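Local atomic coordinates of metallophosphoesterase TT1561-like domain-containing protein (Aquifex aeolicus, PDB entry 2YVT), a protein that is of unknown function but belongs to the calcineurin-like metallophosphoesterase superfamily, and so probably hydrolyses phosphoester bonds with the help of bound metal ions. Residues G132-G138 and R174-I179. Numbering follows the deposited sequence.
Sequences GEFEVIG and RRLVTI
R175 runs alongside F134 and E133 at the entry to a parallel strand pair. F134 CE1 sits 3.5 Å above the R175 guanidinium plane, over its centre. The two planes are tilted by 45°, so this is not a flat stack. R175 NH1 also forms a salt bridge with E133 OE2 at 3.1 Å. The bond lies in the guanidinium plane but meets the carboxylate from above its plane. E133 reaches there because CG is anti to the backbone N (chi1 -172°) and the chain stays extended. E214 and the carbonyl of L249 hold R175 NH2, which further fixes the guanidinium.

The bent R174 chain lays one guanidinium face against the G132-E133 backbone, with G132 C 3.3 Å above the R174 guanidinium plane. Its NH1 donates to F134 O at 3.0 Å, and NE adds a weak bond to the same oxygen. A water joins R174 NH1 to G132 N. E135 OE2 sits 3.6 Å from R174 NE, well out of the guanidinium plane, so that link is one of charge alone.

Further along, the backbones form a regular parallel ladder. E135 O accepts from V177 N, and V177 O accepts from I137 N at 2.8 Å. V136 CG1 packs on I179 CD1 at 3.6 Å, and F134 CD1 meets V177 CG2. V136 packs on F93 of strand 91-95, and I179 on V95 and on V37 and V39 of strand 35-39. E133 and F134 form a classic beta bulge opposite W130, whose ring stacks on F134. The pair joins neighbouring strands of one of the two packed mixed sheets, the beta-sandwich core characteristic of calcineurin-like metallophosphoesterases.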
ATOM      1  N   GLY A 132      -0.808  -0.266 -21.579  1.00 27.55           N
ATOM      2  CA  GLY A 132      -0.076  -1.171 -22.463  1.00 27.50           C
ATOM      3  C   GLY A 132       1.438  -1.138 -22.341  1.00 27.52           C
ATOM      4  O   GLY A 132       2.139  -1.828 -23.088  1.00 28.48           O
ATOM      5  N   GLU A 133       1.949  -0.347 -21.397  1.00 26.34           N
ATOM      6  CA  GLU A 133       3.396  -0.158 -21.242  1.00 26.85           C
ATOM      7  C   GLU A 133       3.943  -0.628 -19.892  1.00 22.38           C
ATOM      8  O   GLU A 133       5.130  -0.944 -19.778  1.00 21.38           O
ATOM      9  CB  GLU A 133       3.782   1.308 -21.479  1.00 28.31           C
ATOM     10  CG  GLU A 133       5.302   1.556 -21.529  1.00 31.05           C
ATOM     11  CD  GLU A 133       5.689   2.850 -22.230  1.00 30.80           C
ATOM     12  OE1 GLU A 133       4.816   3.458 -22.895  1.00 33.76           O
ATOM     13  OE2 GLU A 133       6.875   3.254 -22.122  1.00 32.68           O
ATOM     14  N   PHE A 134       3.084  -0.670 -18.877  1.00 19.69           N
ATOM     15  CA  PHE A 134       3.521  -1.053 -17.536  1.00 17.18           C
ATOM     16  C   PHE A 134       2.770  -2.274 -17.054  1.00 15.60           C
ATOM     17  O   PHE A 134       1.629  -2.505 -17.461  1.00 15.25           O
ATOM     18  CB  PHE A 134       3.289   0.086 -16.527  1.00 16.66           C
ATOM     19  CG  PHE A 134       4.026   1.360 -16.850  1.00 16.19           C
ATOM     20  CD1 PHE A 134       5.294   1.603 -16.314  1.00 16.60           C
ATOM     21  CD2 PHE A 134       3.453   2.321 -17.674  1.00 17.03           C
ATOM     22  CE1 PHE A 134       5.978   2.780 -16.604  1.00 16.78           C
ATOM     23  CE2 PHE A 134       4.135   3.505 -17.973  1.00 17.92           C
ATOM     24  CZ  PHE A 134       5.399   3.729 -17.439  1.00 17.32           C
ATOM     25  N   GLU A 135       3.422  -3.051 -16.195  1.00 14.85           N
ATOM     26  CA  GLU A 135       2.730  -3.997 -15.330  1.00 15.62           C
ATOM     27  C   GLU A 135       2.846  -3.453 -13.915  1.00 13.66           C
ATOM     28  O   GLU A 135       3.946  -3.134 -13.451  1.00 14.40           O
ATOM     29  CB  GLU A 135       3.339  -5.405 -15.400  1.00 18.97           C
ATOM     30  CG  GLU A 135       3.122  -6.141 -16.736  1.00 23.20           C
ATOM     31  CD  GLU A 135       1.697  -6.656 -16.943  1.00 26.03           C
ATOM     32  OE1 GLU A 135       0.805  -6.381 -16.113  1.00 27.02           O
ATOM     33  OE2 GLU A 135       1.464  -7.349 -17.960  1.00 28.63           O
ATOM     34  N   VAL A 136       1.709  -3.338 -13.237  1.00 10.83           N
ATOM     35  CA  VAL A 136       1.690  -2.852 -11.861  1.00 10.88           C
ATOM     36  C   VAL A 136       1.393  -4.029 -10.948  1.00 11.07           C
ATOM     37  O   VAL A 136       0.377  -4.698 -11.112  1.00 12.02           O
ATOM     38  CB  VAL A 136       0.653  -1.720 -11.671  1.00 11.04           C
ATOM     39  CG1 VAL A 136       0.804  -1.071 -10.299  1.00 12.05           C
ATOM     40  CG2 VAL A 136       0.843  -0.660 -12.761  1.00 13.48           C
ATOM     41  N   ILE A 137       2.304  -4.288 -10.014  1.00 10.90           N
ATOM     42  CA  ILE A 137       2.178  -5.420  -9.095  1.00 11.87           C
ATOM     43  C   ILE A 137       1.968  -4.872  -7.695  1.00 10.10           C
ATOM     44  O   ILE A 137       2.660  -3.940  -7.285  1.00 11.44           O
ATOM     45  CB  ILE A 137       3.448  -6.287  -9.119  1.00 14.11           C
ATOM     46  CG1 ILE A 137       3.667  -6.856 -10.524  1.00 16.65           C
ATOM     47  CG2 ILE A 137       3.368  -7.424  -8.099  1.00 15.38           C
ATOM     48  CD1 ILE A 137       5.027  -7.450 -10.694  1.00 20.93           C
ATOM     49  N   GLY A 138       1.014  -5.442  -6.965  1.00  9.17           N
ATOM     50  CA  GLY A 138       0.783  -5.049  -5.577  1.00  8.57           C
ATOM     51  C   GLY A 138       0.867  -6.222  -4.626  1.00  8.67           C
ATOM     52  O   GLY A 138       0.392  -7.315  -4.928  1.00  8.94           O
ATOM     53  N   ARG A 174       7.050  -5.998 -19.641  1.00 29.30           N
ATOM     54  CA  ARG A 174       6.761  -4.567 -19.619  1.00 26.25           C
ATOM     55  C   ARG A 174       7.561  -3.892 -18.510  1.00 22.81           C
ATOM     56  O   ARG A 174       8.250  -4.562 -17.742  1.00 22.21           O
ATOM     57  CB  ARG A 174       5.260  -4.339 -19.406  1.00 28.32           C
ATOM     58  CG  ARG A 174       4.426  -4.524 -20.660  1.00 30.81           C
ATOM     59  CD  ARG A 174       3.143  -5.260 -20.367  1.00 33.05           C
ATOM     60  NE  ARG A 174       2.110  -4.388 -19.826  1.00 34.58           N
ATOM     61  CZ  ARG A 174       0.986  -4.064 -20.462  1.00 34.51           C
ATOM     62  NH1 ARG A 174       0.111  -3.268 -19.876  1.00 33.99           N
ATOM     63  NH2 ARG A 174       0.729  -4.538 -21.676  1.00 35.71           N
ATOM     64  N   ARG A 175       7.473  -2.568 -18.433  1.00 19.44           N
ATOM     65  CA  ARG A 175       8.104  -1.824 -17.354  1.00 17.64           C
ATOM     66  C   ARG A 175       7.347  -2.129 -16.060  1.00 17.13           C
ATOM     67  O   ARG A 175       6.123  -2.033 -16.012  1.00 17.49           O
ATOM     68  CB  ARG A 175       8.103  -0.325 -17.655  1.00 16.43           C
ATOM     69  CG  ARG A 175       8.879   0.033 -18.917  1.00 15.25           C
ATOM     70  CD  ARG A 175       8.589   1.441 -19.363  1.00 16.51           C
ATOM     71  NE  ARG A 175       9.049   2.417 -18.379  1.00 16.97           N
ATOM     72  CZ  ARG A 175       8.859   3.728 -18.471  1.00 17.55           C
ATOM     73  NH1 ARG A 175       8.216   4.238 -19.515  1.00 19.55           N
ATOM     74  NH2 ARG A 175       9.311   4.527 -17.514  1.00 16.85           N
ATOM     75  N   LEU A 176       8.082  -2.511 -15.026  1.00 16.22           N
ATOM     76  CA  LEU A 176       7.470  -3.034 -13.818  1.00 16.13           C
ATOM     77  C   LEU A 176       7.414  -1.984 -12.717  1.00 15.39           C
ATOM     78  O   LEU A 176       8.436  -1.390 -12.363  1.00 15.06           O
ATOM     79  CB  LEU A 176       8.250  -4.263 -13.342  1.00 18.12           C
ATOM     80  CG  LEU A 176       7.710  -5.073 -12.174  1.00 19.92           C
ATOM     81  CD1 LEU A 176       6.320  -5.559 -12.525  1.00 20.79           C
ATOM     82  CD2 LEU A 176       8.646  -6.238 -11.876  1.00 18.74           C
ATOM     83  N   VAL A 177       6.213  -1.770 -12.181  1.00 13.91           N
ATOM     84  CA  VAL A 177       6.018  -0.920 -11.010  1.00 13.90           C
ATOM     85  C   VAL A 177       5.460  -1.804  -9.904  1.00 13.29           C
ATOM     86  O   VAL A 177       4.427  -2.452 -10.090  1.00 13.96           O
ATOM     87  CB  VAL A 177       5.048   0.249 -11.290  1.00 13.29           C
ATOM     88  CG1 VAL A 177       4.762   1.054 -10.011  1.00 14.67           C
ATOM     89  CG2 VAL A 177       5.607   1.166 -12.388  1.00 15.36           C
ATOM     90  N   THR A 178       6.154  -1.851  -8.768  1.00 11.64           N
ATOM     91  CA  THR A 178       5.695  -2.663  -7.631  1.00 11.19           C
ATOM     92  C   THR A 178       5.240  -1.744  -6.511  1.00 11.11           C
ATOM     93  O   THR A 178       5.826  -0.685  -6.285  1.00 13.95           O
ATOM     94  CB  THR A 178       6.788  -3.619  -7.108  1.00 11.72           C
ATOM     95  OG1 THR A 178       7.948  -2.864  -6.747  1.00 11.82           O
ATOM     96  CG2 THR A 178       7.173  -4.654  -8.180  1.00 13.01           C
ATOM     97  N   ILE A 179       4.167  -2.136  -5.838  1.00  9.32           N
ATOM     98  CA  ILE A 179       3.611  -1.355  -4.745  1.00  8.29           C
ATOM     99  C   ILE A 179       3.477  -2.272  -3.547  1.00  8.32           C
ATOM    100  O   ILE A 179       2.787  -3.290  -3.624  1.00  9.46           O
ATOM    101  CB  ILE A 179       2.228  -0.758  -5.102  1.00  7.99           C
ATOM    102  CG1 ILE A 179       2.286  -0.010  -6.443  1.00  8.63           C
ATOM    103  CG2 ILE A 179       1.740   0.175  -3.982  1.00  9.55           C
ATOM    104  CD1 ILE A 179       0.936   0.413  -6.983  1.00  9.66           C
TER
HETATM  105  O   HOH W   1      -2.344  -2.135 -20.089  1.00 36.81           O